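Local coordinates for TfuA domain-containing protein (Methanosarcina acetivorans, PDB 6XP8) that takes part in peptide backbone thioamidation, probably working together with a YcaO-type enzyme, at residues 1-6 with 208-213; 9-14 with 201-206; 44-49 with 60-65; 78-83 with 95-100. All coordinates share one frame; numbering follows the deposited sequence.

Contact 1: 1-6 with 208-213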
loop_
_atom_site.group_PDB
_atom_site.type_symbol
_atom_site.label_atom_id
_atom_site.label_comp_id
_atom_site.label_asym_id
_atom_site.label_seq_id
_atom_site.Cartn_x
_atom_site.Cartn_y
_atom_site.Cartn_z
ATOM N N ALA A 1 -1.639 -22.895 -14.813
ATOM C CA ALA A 1 -1.533 -21.415 -14.643
ATOM C C ALA A 1 -0.654 -21.075 -13.440
ATOM O O ALA A 1 -0.842 -21.621 -12.350
ATOM C CB ALA A 1 -2.915 -20.795 -14.502
ATOM N N ARG A 2 0.313 -20.184 -13.660
ATOM C CA ARG A 2 1.251 -19.749 -12.621
ATOM C C ARG A 2 1.085 -18.256 -12.337
ATOM O O ARG A 2 0.897 -17.455 -13.262
ATOM C CB ARG A 2 2.700 -20.036 -13.037
ATOM C CG ARG A 2 3.060 -21.510 -13.196
ATOM C CD ARG A 2 3.829 -22.060 -12.000
ATOM N NE ARG A 2 2.963 -22.741 -11.034
ATOM C CZ ARG A 2 2.801 -22.387 -9.759
ATOM N NH1 ARG A 2 3.447 -21.343 -9.244
ATOM N NH2 ARG A 2 1.982 -23.088 -8.983
ATOM N N ALA A 3 1.153 -17.902 -11.055
ATOM C CA ALA A 3 1.086 -16.505 -10.620
ATOM C C ALA A 3 2.408 -15.997 -10.059
ATOM O O ALA A 3 3.131 -16.730 -9.379
ATOM C CB ALA A 3 -0.018 -16.310 -9.597
ATOM N N VAL A 4 2.700 -14.734 -10.361
ATOM C CA VAL A 4 3.818 -14.000 -9.767
ATOM C C VAL A 4 3.271 -12.759 -9.041
ATOM O O VAL A 4 2.431 -12.037 -9.583
ATOM C CB VAL A 4 4.936 -13.688 -10.810
ATOM C CG1 VAL A 4 4.417 -12.867 -11.988
ATOM C CG2 VAL A 4 6.137 -13.018 -10.159
ATOM N N ILE A 5 3.722 -12.555 -7.802
ATOM C CA ILE A 5 3.256 -11.438 -6.958
ATOM C C ILE A 5 4.427 -10.589 -6.486
ATOM O O ILE A 5 5.380 -11.101 -5.898
ATOM C CB ILE A 5 2.461 -11.926 -5.711
ATOM C CG1 ILE A 5 1.364 -12.934 -6.079
ATOM C CG2 ILE A 5 1.919 -10.753 -4.892
ATOM C CD1 ILE A 5 0.224 -12.372 -6.895
ATOM N N PHE A 6 4.341 -9.285 -6.736
ATOM C CA PHE A 6 5.362 -8.344 -6.291
ATOM C C PHE A 6 4.896 -7.683 -5.004
ATOM O O PHE A 6 3.972 -6.864 -5.022
ATOM C CB PHE A 6 5.652 -7.313 -7.384
ATOM C CG PHE A 6 6.140 -7.925 -8.670
ATOM C CD1 PHE A 6 7.502 -8.150 -8.872
ATOM C CD2 PHE A 6 5.241 -8.290 -9.674
ATOM C CE1 PHE A 6 7.960 -8.725 -10.055
ATOM C CE2 PHE A 6 5.693 -8.877 -10.853
ATOM C CZ PHE A 6 7.057 -9.086 -11.046
ATOM N N GLU A 208 -6.229 -12.771 -2.840
ATOM C CA GLU A 208 -7.478 -13.519 -3.012
ATOM C C GLU A 208 -8.035 -13.385 -4.430
ATOM O O GLU A 208 -8.578 -14.351 -4.968
ATOM C CB GLU A 208 -8.497 -13.136 -1.928
ATOM C CG GLU A 208 -8.035 -13.598 -0.543
ATOM C CD GLU A 208 -8.886 -13.129 0.627
ATOM O OE1 GLU A 208 -9.504 -12.042 0.571
ATOM O OE2 GLU A 208 -8.906 -13.861 1.643
ATOM N N THR A 209 -7.869 -12.202 -5.032
ATOM C CA THR A 209 -8.254 -11.953 -6.435
ATOM C C THR A 209 -7.379 -12.757 -7.404
ATOM O O THR A 209 -7.899 -13.392 -8.335
ATOM C CB THR A 209 -8.232 -10.440 -6.778
ATOM O OG1 THR A 209 -9.151 -9.758 -5.922
ATOM C CG2 THR A 209 -8.650 -10.184 -8.224
ATOM N N VAL A 210 -6.065 -12.733 -7.171
ATOM C CA VAL A 210 -5.111 -13.523 -7.963
ATOM C C VAL A 210 -5.449 -15.019 -7.855
ATOM O O VAL A 210 -5.491 -15.721 -8.869
ATOM C CB VAL A 210 -3.639 -13.222 -7.572
ATOM C CG1 VAL A 210 -2.681 -14.189 -8.250
ATOM C CG2 VAL A 210 -3.270 -11.791 -7.944
ATOM N N LYS A 211 -5.725 -15.479 -6.631
ATOM C CA LYS A 211 -6.174 -16.851 -6.372
ATOM C C LYS A 211 -7.339 -17.249 -7.285
ATOM O O LYS A 211 -7.292 -18.304 -7.925
ATOM C CB LYS A 211 -6.565 -17.018 -4.898
ATOM C CG LYS A 211 -6.819 -18.456 -4.457
ATOM C CD LYS A 211 -7.304 -18.528 -3.014
ATOM C CE LYS A 211 -6.177 -18.309 -2.017
ATOM N NZ LYS A 211 -6.652 -18.295 -0.601
ATOM N N LYS A 212 -8.356 -16.390 -7.356
ATOM C CA LYS A 212 -9.547 -16.630 -8.181
ATOM C C LYS A 212 -9.235 -16.692 -9.672
ATOM O O LYS A 212 -9.752 -17.566 -10.375
ATOM C CB LYS A 212 -10.630 -15.583 -7.903
ATOM C CG LYS A 212 -11.328 -15.786 -6.572
ATOM C CD LYS A 212 -12.626 -15.000 -6.470
ATOM C CE LYS A 212 -13.371 -15.347 -5.187
ATOM N NZ LYS A 212 -13.877 -16.753 -5.157
ATOM N N LEU A 213 -8.379 -15.788 -10.146
ATOM C CA LEU A 213 -8.038 -15.734 -11.572
ATOM C C LEU A 213 -7.192 -16.918 -12.042
ATOM O O LEU A 213 -7.340 -17.361 -13.188
ATOM C CB LEU A 213 -7.381 -14.398 -11.954
ATOM C CG LEU A 213 -8.240 -13.125 -11.926
ATOM C CD1 LEU A 213 -7.385 -11.920 -12.271
ATOM C CD2 LEU A 213 -9.453 -13.187 -12.853
#
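In the parallel five-stranded sheet of this alpha/beta fold, with the flavodoxin-like strand order 2-1-3-4-5, strand 3-6 is roofed by the long C-terminal helix 198-215, and the meeting point is Val210 against Ala3 and Ile5. The strand alternates, so that these two residues send their side chains toward the helix while Val4 turns the other way and packs on Ile44 and Gln25. Val210 answers with both methyls. Its CG1 lies anti to the backbone N (chi1 172°) and is shared by the two strand residues, at 3.7 Å from Ala3 CB and likewise 3.7 Å from Ile5 CD1. Ile5 meets it tip to tip. The second bend of its side chain (chi2 -67°) folds CD1 back instead of extending it. That methyl settles in the fork of the isopropyl group, 3.7 Å from Val210 CG2 as well. Alanine suits position 3 because the backbones come close here, with Ala3 CA 7.4 Å from Val210 CA, and a single methyl suffices to make the contact. Branched Ile5 and Val210 offer stiff, wholly apolar surfaces fitting a buried strand-helix interface that has no hydrogen bond across it. The same Val210 also rests on Val43 and Val73 of the next two strands, so one helical residue spans three strands. At the bottom of the fork, Val210 CB itself stands 4.0 Å from Ile5 CD1.

Contact 2: 9-14 with 201-206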
loop_
_atom_site.group_PDB
_atom_site.type_symbol
_atom_site.label_atom_id
_atom_site.label_comp_id
_atom_site.label_asym_id
_atom_site.label_seq_id
_atom_site.Cartn_x
_atom_site.Cartn_y
_atom_site.Cartn_z
ATOM N N ASN A 9 6.414 -5.290 1.294
ATOM C CA ASN A 9 6.188 -4.109 2.136
ATOM C C ASN A 9 4.820 -4.155 2.826
ATOM O O ASN A 9 4.743 -4.159 4.051
ATOM C CB ASN A 9 6.315 -2.803 1.327
ATOM C CG ASN A 9 7.624 -2.688 0.553
ATOM O OD1 ASN A 9 8.654 -3.288 0.901
ATOM N ND2 ASN A 9 7.592 -1.890 -0.498
ATOM N N SER A 10 3.750 -4.206 2.033
ATOM C CA SER A 10 2.373 -4.153 2.554
ATOM C C SER A 10 1.991 -5.447 3.273
ATOM O O SER A 10 1.177 -5.445 4.206
ATOM C CB SER A 10 1.394 -3.862 1.417
ATOM O OG SER A 10 1.688 -2.609 0.824
ATOM N N ILE A 11 2.580 -6.543 2.807
ATOM C CA ILE A 11 2.524 -7.846 3.463
ATOM C C ILE A 11 3.850 -8.544 3.152
ATOM O O ILE A 11 4.374 -8.434 2.038
ATOM C CB ILE A 11 1.279 -8.680 3.030
ATOM C CG1 ILE A 11 1.107 -9.916 3.933
ATOM C CG2 ILE A 11 1.322 -9.042 1.543
ATOM C CD1 ILE A 11 -0.275 -10.541 3.910
ATOM N N SER A 12 4.397 -9.242 4.140
ATOM C CA SER A 12 5.638 -9.982 3.949
ATOM C C SER A 12 5.412 -11.205 3.066
ATOM O O SER A 12 4.279 -11.698 2.947
ATOM C CB SER A 12 6.234 -10.390 5.299
ATOM O OG SER A 12 5.422 -11.357 5.943
ATOM N N HIS A 13 6.486 -11.680 2.438
ATOM C CA HIS A 13 6.451 -12.918 1.652
ATOM C C HIS A 13 6.008 -14.082 2.541
ATOM O O HIS A 13 5.217 -14.912 2.118
ATOM C CB HIS A 13 7.819 -13.208 1.031
ATOM C CG HIS A 13 8.186 -12.295 -0.101
ATOM N ND1 HIS A 13 9.185 -12.600 -1.000
ATOM C CD2 HIS A 13 7.686 -11.096 -0.488
ATOM C CE1 HIS A 13 9.293 -11.627 -1.885
ATOM N NE2 HIS A 13 8.392 -10.703 -1.600
ATOM N N GLU A 14 6.497 -14.088 3.782
ATOM C CA GLU A 14 6.171 -15.115 4.777
ATOM C C GLU A 14 4.666 -15.200 5.048
ATOM O O GLU A 14 4.095 -16.293 5.076
ATOM C CB GLU A 14 6.934 -14.858 6.089
ATOM C CG GLU A 14 8.458 -14.868 5.977
ATOM C CD GLU A 14 9.060 -13.491 5.706
ATOM O OE1 GLU A 14 8.904 -12.959 4.583
ATOM O OE2 GLU A 14 9.713 -12.938 6.624
ATOM N N GLN A 201 -4.642 -5.106 4.491
ATOM C CA GLN A 201 -5.961 -5.657 4.173
ATOM C C GLN A 201 -6.198 -5.648 2.675
ATOM O O GLN A 201 -6.720 -6.615 2.126
ATOM C CB GLN A 201 -7.078 -4.934 4.931
ATOM C CG GLN A 201 -7.030 -5.237 6.429
ATOM C CD GLN A 201 -8.062 -4.478 7.236
ATOM O OE1 GLN A 201 -8.258 -3.272 7.044
ATOM N NE2 GLN A 201 -8.718 -5.175 8.163
ATOM N N ASP A 202 -5.775 -4.568 2.019
ATOM C CA ASP A 202 -5.862 -4.495 0.565
ATOM C C ASP A 202 -4.952 -5.509 -0.107
ATOM O O ASP A 202 -5.344 -6.099 -1.120
ATOM C CB ASP A 202 -5.518 -3.097 0.071
ATOM C CG ASP A 202 -6.673 -2.133 0.163
ATOM O OD1 ASP A 202 -7.726 -2.446 0.779
ATOM O OD2 ASP A 202 -6.510 -1.036 -0.399
ATOM N N ALA A 203 -3.746 -5.690 0.442
ATOM C CA ALA A 203 -2.784 -6.689 -0.059
ATOM C C ALA A 203 -3.378 -8.098 -0.049
ATOM O O ALA A 203 -3.254 -8.833 -1.028
ATOM C CB ALA A 203 -1.484 -6.647 0.736
ATOM N N VAL A 204 -4.031 -8.458 1.053
ATOM C CA VAL A 204 -4.743 -9.735 1.162
ATOM C C VAL A 204 -5.831 -9.874 0.083
ATOM O O VAL A 204 -5.953 -10.931 -0.539
ATOM C CB VAL A 204 -5.258 -9.977 2.600
ATOM C CG1 VAL A 204 -6.160 -11.204 2.679
ATOM C CG2 VAL A 204 -4.069 -10.169 3.530
ATOM N N LEU A 205 -6.573 -8.793 -0.166
ATOM C CA LEU A 205 -7.558 -8.770 -1.251
ATOM C C LEU A 205 -6.947 -9.024 -2.634
ATOM O O LEU A 205 -7.562 -9.711 -3.448
ATOM C CB LEU A 205 -8.383 -7.476 -1.239
ATOM C CG LEU A 205 -9.417 -7.257 -0.127
ATOM C CD1 LEU A 205 -10.058 -5.889 -0.301
ATOM C CD2 LEU A 205 -10.471 -8.354 -0.093
ATOM N N VAL A 206 -5.742 -8.500 -2.879
ATOM C CA VAL A 206 -5.019 -8.768 -4.138
ATOM C C VAL A 206 -4.716 -10.265 -4.257
ATOM O O VAL A 206 -4.974 -10.874 -5.300
ATOM C CB VAL A 206 -3.729 -7.922 -4.285
ATOM C CG1 VAL A 206 -2.975 -8.291 -5.554
ATOM C CG2 VAL A 206 -4.062 -6.438 -4.291
#
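Ile11 and Val204 cross at about a right angle where the loop after the first strand of the parallel alpha/beta fold, leading into helix 13-19, is pressed against the C-terminal helix 198-215. Ile11 carries CG1 anti to the backbone N (chi1 -169°) and runs on extended, which takes CD1 across to Val204 CG2 at 3.8 Å. Its other branch is set in the crowded position between N and the carbonyl carbon. From there CG2 reaches down on Ala203, whose CB it meets at 3.8 Å. Each branch of the isoleucine thus touches a different residue of one helical turn, and this two-pronged shape suits a place that must cover both. Ala203 points toward the loop. Being small, it lets the main chains approach to 6.3 Å, measured from Ser10 CA to Ala203 CA. It is also touched from a second side by Ser10 CB, 4.1 Å from Ala203 CB. The serine shows this methylene to the helix while its hydroxyl OG hydrogen bonds to Asp48 OD1, giving the buried polar atom a partner. Ala16 and Ile19 of helix 13-19 add to the apolar surround of Ile11, and Ile19 touches Val204 as well. The turn into that helix is fixed just downstream, where Ser12 serves as N-cap and its OG holds the backbone N of Asp15.

Contact 3: 44-49 with 60-65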
loop_
_atom_site.group_PDB
_atom_site.type_symbol
_atom_site.label_atom_id
_atom_site.label_comp_id
_atom_site.label_asym_id
_atom_site.label_seq_id
_atom_site.Cartn_x
_atom_site.Cartn_y
_atom_site.Cartn_z
ATOM N N ILE A 44 -0.296 -11.732 -13.023
ATOM C CA ILE A 44 0.625 -10.889 -12.249
ATOM C C ILE A 44 -0.184 -10.121 -11.202
ATOM O O ILE A 44 -1.166 -9.462 -11.534
ATOM C CB ILE A 44 1.398 -9.880 -13.142
ATOM C CG1 ILE A 44 2.265 -10.615 -14.181
ATOM C CG2 ILE A 44 2.262 -8.943 -12.287
ATOM C CD1 ILE A 44 2.726 -9.754 -15.346
ATOM N N GLY A 45 0.244 -10.209 -9.946
ATOM C CA GLY A 45 -0.264 -9.340 -8.888
ATOM C C GLY A 45 0.773 -8.284 -8.560
ATOM O O GLY A 45 1.898 -8.610 -8.174
ATOM N N ILE A 46 0.403 -7.021 -8.748
ATOM C CA ILE A 46 1.264 -5.910 -8.341
ATOM C C ILE A 46 0.687 -5.356 -7.045
ATOM O O ILE A 46 -0.422 -4.823 -7.038
ATOM C CB ILE A 46 1.378 -4.795 -9.414
ATOM C CG1 ILE A 46 1.906 -5.359 -10.752
ATOM C CG2 ILE A 46 2.274 -3.670 -8.901
ATOM C CD1 ILE A 46 1.812 -4.391 -11.921
ATOM N N ILE A 47 1.430 -5.521 -5.951
ATOM C CA ILE A 47 1.080 -4.896 -4.672
ATOM C C ILE A 47 2.043 -3.723 -4.457
ATOM O O ILE A 47 1.649 -2.558 -4.580
ATOM C CB ILE A 47 1.070 -5.903 -3.486
ATOM C CG1 ILE A 47 0.048 -7.031 -3.755
ATOM C CG2 ILE A 47 0.768 -5.184 -2.167
ATOM C CD1 ILE A 47 0.032 -8.180 -2.757
ATOM N N ASP A 48 3.308 -4.050 -4.199
ATOM C CA ASP A 48 4.338 -3.064 -3.893
ATOM C C ASP A 48 5.273 -2.852 -5.069
ATOM O O ASP A 48 5.503 -3.765 -5.870
ATOM C CB ASP A 48 5.122 -3.489 -2.646
ATOM C CG ASP A 48 4.227 -3.662 -1.431
ATOM O OD1 ASP A 48 3.407 -2.759 -1.171
ATOM O OD2 ASP A 48 4.342 -4.702 -0.741
ATOM N N GLY A 49 5.791 -1.632 -5.161
ATOM C CA GLY A 49 6.744 -1.261 -6.191
ATOM C C GLY A 49 7.496 -0.008 -5.812
ATOM O O GLY A 49 7.011 0.811 -5.012
ATOM N N ARG A 60 3.666 1.144 -20.128
ATOM C CA ARG A 60 4.053 0.318 -21.282
ATOM C C ARG A 60 4.241 -1.166 -20.918
ATOM O O ARG A 60 3.782 -2.054 -21.646
ATOM C CB ARG A 60 5.298 0.928 -21.969
ATOM C CG ARG A 60 6.204 -0.016 -22.759
ATOM C CD ARG A 60 5.713 -0.286 -24.178
ATOM N NE ARG A 60 6.272 -1.537 -24.703
ATOM C CZ ARG A 60 5.738 -2.278 -25.675
ATOM N NH1 ARG A 60 4.603 -1.924 -26.273
ATOM N NH2 ARG A 60 6.348 -3.394 -26.051
ATOM N N GLU A 61 4.891 -1.415 -19.780
ATOM C CA GLU A 61 5.152 -2.768 -19.283
ATOM C C GLU A 61 3.875 -3.517 -18.914
ATOM O O GLU A 61 3.732 -4.700 -19.235
ATOM C CB GLU A 61 6.037 -2.714 -18.047
ATOM C CG GLU A 61 7.373 -2.028 -18.239
ATOM C CD GLU A 61 8.160 -2.030 -16.957
ATOM O OE1 GLU A 61 8.329 -3.121 -16.379
ATOM O OE2 GLU A 61 8.596 -0.947 -16.532
ATOM N N ILE A 62 2.971 -2.820 -18.224
ATOM C CA ILE A 62 1.693 -3.394 -17.799
ATOM C C ILE A 62 0.840 -3.683 -19.040
ATOM O O ILE A 62 0.303 -4.787 -19.175
ATOM C CB ILE A 62 0.974 -2.502 -16.750
ATOM C CG1 ILE A 62 1.748 -2.548 -15.419
ATOM C CG2 ILE A 62 -0.478 -2.938 -16.539
ATOM C CD1 ILE A 62 1.567 -1.335 -14.528
ATOM N N LEU A 63 0.762 -2.709 -19.948
ATOM C CA LEU A 63 0.029 -2.874 -21.209
ATOM C C LEU A 63 0.545 -4.026 -22.072
ATOM O O LEU A 63 -0.261 -4.732 -22.690
ATOM C CB LEU A 63 -0.005 -1.565 -22.009
ATOM C CG LEU A 63 -0.820 -0.405 -21.418
ATOM C CD1 LEU A 63 -0.554 0.884 -22.187
ATOM C CD2 LEU A 63 -2.310 -0.708 -21.372
ATOM N N SER A 64 1.867 -4.218 -22.102
ATOM C CA SER A 64 2.484 -5.347 -22.813
ATOM C C SER A 64 1.993 -6.686 -22.250
ATOM O O SER A 64 1.584 -7.576 -23.011
ATOM C CB SER A 64 4.017 -5.268 -22.764
ATOM O OG SER A 64 4.602 -6.352 -23.468
ATOM N N ALA A 65 2.019 -6.805 -20.920
ATOM C CA ALA A 65 1.521 -7.991 -20.216
ATOM C C ALA A 65 0.048 -8.278 -20.533
ATOM O O ALA A 65 -0.310 -9.423 -20.833
ATOM C CB ALA A 65 1.741 -7.849 -18.711
#
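Ile44 and Ile46 reach helix 59-67 through nearly the same conformation: in each, CG1 stands anti to the carbonyl carbon (chi1 -61° and -57°) and the chain then continues extended, so that CD1 forms the far end. Two residues apart on a strand, they project in the same direction as a pair of fingers. Ile44 CD1 ends on Ala65 CB at 4.0 Å, a lone methyl on the helix surface turned toward the strand. Ile46 CD1 instead meets a longer partner, Ile62, obliquely. It lies 4.0 Å from Ile62 CG1 and equally 4.0 Å from Ile62 CD1, alongside the last bond of that side chain. Ile62 does not leave its backbone pointing at the strand, but its outer atoms come nearer. Long isoleucines suit the strand because the backbones stay well separated, with 8.5 Å between Ile44 CA and Ala65 CA. The contact belongs to the beta-alpha-beta unit of strand 43-46, helix 59-67 and strand 71-74. Leu33 and Val37 of helix 33-38 close in from beside it, touching Ile44, Ile62 and Ala65 between them, while strand 43-46 is hydrogen-bonded between strands 3-6 and 71-74.

Contact 4: 78-83 with 95-100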
loop_
_atom_site.group_PDB
_atom_site.type_symbol
_atom_site.label_atom_id
_atom_site.label_comp_id
_atom_site.label_asym_id
_atom_site.label_seq_id
_atom_site.Cartn_x
_atom_site.Cartn_y
_atom_site.Cartn_z
ATOM N N MET A 78 1.725 0.533 -4.951
ATOM C CA MET A 78 1.967 0.792 -6.381
ATOM C C MET A 78 0.886 0.155 -7.264
ATOM O O MET A 78 0.482 0.737 -8.276
ATOM C CB MET A 78 3.382 0.365 -6.819
ATOM C CG MET A 78 3.673 0.542 -8.313
ATOM S SD MET A 78 3.463 2.232 -8.928
ATOM C CE MET A 78 5.136 2.861 -8.831
ATOM N N GLY A 79 0.398 -1.019 -6.866
ATOM C CA GLY A 79 -0.675 -1.685 -7.606
ATOM C C GLY A 79 -1.974 -0.896 -7.615
ATOM O O GLY A 79 -2.702 -0.898 -8.609
ATOM N N ALA A 80 -2.267 -0.224 -6.505
ATOM C CA ALA A 80 -3.466 0.621 -6.400
ATOM C C ALA A 80 -3.371 1.849 -7.306
ATOM O O ALA A 80 -4.329 2.179 -8.006
ATOM C CB ALA A 80 -3.695 1.037 -4.958
ATOM N N LEU A 81 -2.208 2.500 -7.291
ATOM C CA LEU A 81 -1.941 3.664 -8.125
ATOM C C LEU A 81 -2.027 3.314 -9.612
ATOM O O LEU A 81 -2.753 3.970 -10.363
ATOM C CB LEU A 81 -0.577 4.284 -7.773
ATOM C CG LEU A 81 -0.162 5.575 -8.497
ATOM C CD1 LEU A 81 -1.114 6.722 -8.188
ATOM C CD2 LEU A 81 1.265 5.942 -8.115
ATOM N N ARG A 82 -1.307 2.273 -10.027
ATOM C CA ARG A 82 -1.323 1.842 -11.430
ATOM C C ARG A 82 -2.694 1.344 -11.898
ATOM O O ARG A 82 -3.106 1.641 -13.026
ATOM C CB ARG A 82 -0.240 0.793 -11.706
ATOM C CG ARG A 82 1.181 1.335 -11.687
ATOM C CD ARG A 82 1.532 2.157 -12.918
ATOM N NE ARG A 82 2.904 2.642 -12.800
ATOM C CZ ARG A 82 3.262 3.836 -12.334
ATOM N NH1 ARG A 82 2.352 4.732 -11.957
ATOM N NH2 ARG A 82 4.550 4.138 -12.249
ATOM N N ALA A 83 -3.410 0.621 -11.035
ATOM C CA ALA A 83 -4.748 0.151 -11.398
ATOM C C ALA A 83 -5.710 1.323 -11.621
ATOM O O ALA A 83 -6.539 1.276 -12.531
ATOM C CB ALA A 83 -5.296 -0.828 -10.379
ATOM N N GLY A 95 -9.486 -3.300 -3.573
ATOM C CA GLY A 95 -9.198 -2.721 -2.268
ATOM C C GLY A 95 -9.529 -1.246 -2.161
ATOM O O GLY A 95 -9.801 -0.583 -3.166
ATOM N N LYS A 96 -9.472 -0.735 -0.933
ATOM C CA LYS A 96 -9.877 0.644 -0.623
ATOM C C LYS A 96 -8.944 1.710 -1.209
ATOM O O LYS A 96 -9.412 2.753 -1.688
ATOM C CB LYS A 96 -10.033 0.841 0.894
ATOM C CG LYS A 96 -11.057 -0.078 1.568
ATOM C CD LYS A 96 -12.507 0.291 1.280
ATOM C CE LYS A 96 -13.459 -0.445 2.215
ATOM N NZ LYS A 96 -14.882 -0.389 1.763
ATOM N N VAL A 97 -7.635 1.449 -1.181
ATOM C CA VAL A 97 -6.647 2.404 -1.703
ATOM C C VAL A 97 -6.895 2.633 -3.199
ATOM O O VAL A 97 -6.912 3.778 -3.656
ATOM C CB VAL A 97 -5.181 1.987 -1.395
ATOM C CG1 VAL A 97 -4.197 3.015 -1.932
ATOM C CG2 VAL A 97 -4.963 1.834 0.105
ATOM N N TYR A 98 -7.126 1.547 -3.940
ATOM C CA TYR A 98 -7.508 1.633 -5.348
ATOM C C TYR A 98 -8.778 2.474 -5.542
ATOM O O TYR A 98 -8.803 3.367 -6.392
ATOM C CB TYR A 98 -7.705 0.240 -5.958
ATOM C CG TYR A 98 -8.474 0.268 -7.267
ATOM C CD1 TYR A 98 -7.916 0.835 -8.421
ATOM C CD2 TYR A 98 -9.771 -0.256 -7.341
ATOM C CE1 TYR A 98 -8.629 0.874 -9.617
ATOM C CE2 TYR A 98 -10.485 -0.233 -8.533
ATOM C CZ TYR A 98 -9.914 0.332 -9.660
ATOM O OH TYR A 98 -10.633 0.347 -10.836
ATOM N N GLU A 99 -9.819 2.162 -4.768
ATOM C CA GLU A 99 -11.090 2.894 -4.813
ATOM C C GLU A 99 -10.909 4.399 -4.593
ATOM O O GLU A 99 -11.467 5.206 -5.344
ATOM C CB GLU A 99 -12.088 2.315 -3.807
ATOM C CG GLU A 99 -12.638 0.948 -4.203
ATOM C CD GLU A 99 -13.304 0.193 -3.059
ATOM O OE1 GLU A 99 -13.505 0.761 -1.958
ATOM O OE2 GLU A 99 -13.635 -0.993 -3.271
ATOM N N TRP A 100 -10.115 4.763 -3.585
ATOM C CA TRP A 100 -9.834 6.174 -3.291
ATOM C C TRP A 100 -9.100 6.896 -4.421
ATOM O O TRP A 100 -9.434 8.036 -4.735
ATOM C CB TRP A 100 -9.074 6.332 -1.972
ATOM C CG TRP A 100 -9.839 5.933 -0.740
ATOM C CD1 TRP A 100 -11.177 6.100 -0.506
ATOM C CD2 TRP A 100 -9.298 5.338 0.443
ATOM N NE1 TRP A 100 -11.505 5.630 0.742
ATOM C CE2 TRP A 100 -10.372 5.155 1.347
ATOM C CE3 TRP A 100 -8.009 4.926 0.824
ATOM C CZ2 TRP A 100 -10.199 4.578 2.616
ATOM C CZ3 TRP A 100 -7.834 4.351 2.087
ATOM C CH2 TRP A 100 -8.928 4.182 2.964
#
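Ala80 and Ala83 form a smooth strip on helix 78-86, and Val97 and Tyr98 at the start of helix 96-102 pack on it. One helix precedes and the other follows strand 92-93 in the chain, the edge strand of the parallel alpha/beta sheet within this chain. Their short segments run at 34° to each other with axes 8.3 Å apart. Such close packing suits alanine: Ala80 CA lies only 4.3 Å from Tyr98 CA.

The apolar contacts come first. Ala80 CB meets Val97 CG1 at 3.6 Å and also abuts the main chain, with Tyr98 N 3.6 Å from the same methyl. One turn on, Ala83 CB lies 3.7 Å from Tyr98 CD1.

The aromatic ring adds an edge contact. With CG anti to the backbone N (chi1 163°), Tyr98 lays its ring along helix 78-86 and presents its rim to the backbone. Ala80 O lies in the ring plane, and Tyr98 CE1 comes to 3.6 Å from Ala83 C. Tyr98 OH hydrogen bonds to Asp87 OD2, which satisfies the hydroxyl.

Polar interactions flank this packing. Gly95 is the N-cap of helix 96-102, at a positive phi (97°) where a side chain would strike the carbonyl O of the residue before. Asp202, on helix 198-215, holds the first turn with both carboxylate oxygens, and the helix dipole would probably favour its negative charge there: OD1 accepts from Lys96 N and OD2 from Val97 N.

How the contacts relate
All four contacts are buried and apolar across their segments, yet they join different layers. Contacts 1 and 3 pack helices on the sheet and are bound through neighbouring strands 3-6 and 43-46; contacts 1 and 2 share helix 198-215, one against a strand, the other against a loop. Contact 4 alone packs helix on helix, buries the most surface and uses an aromatic ring. The centres of contacts 2 and 4 lie about 8 Å from the centre of the chain, those of contacts 3 and 1 about 15 and 18 Å. Polar bonds instead link contacts to each other: Asp48 ties contact 3 to contact 2, and Asp202 ties contact 2 to contact 4.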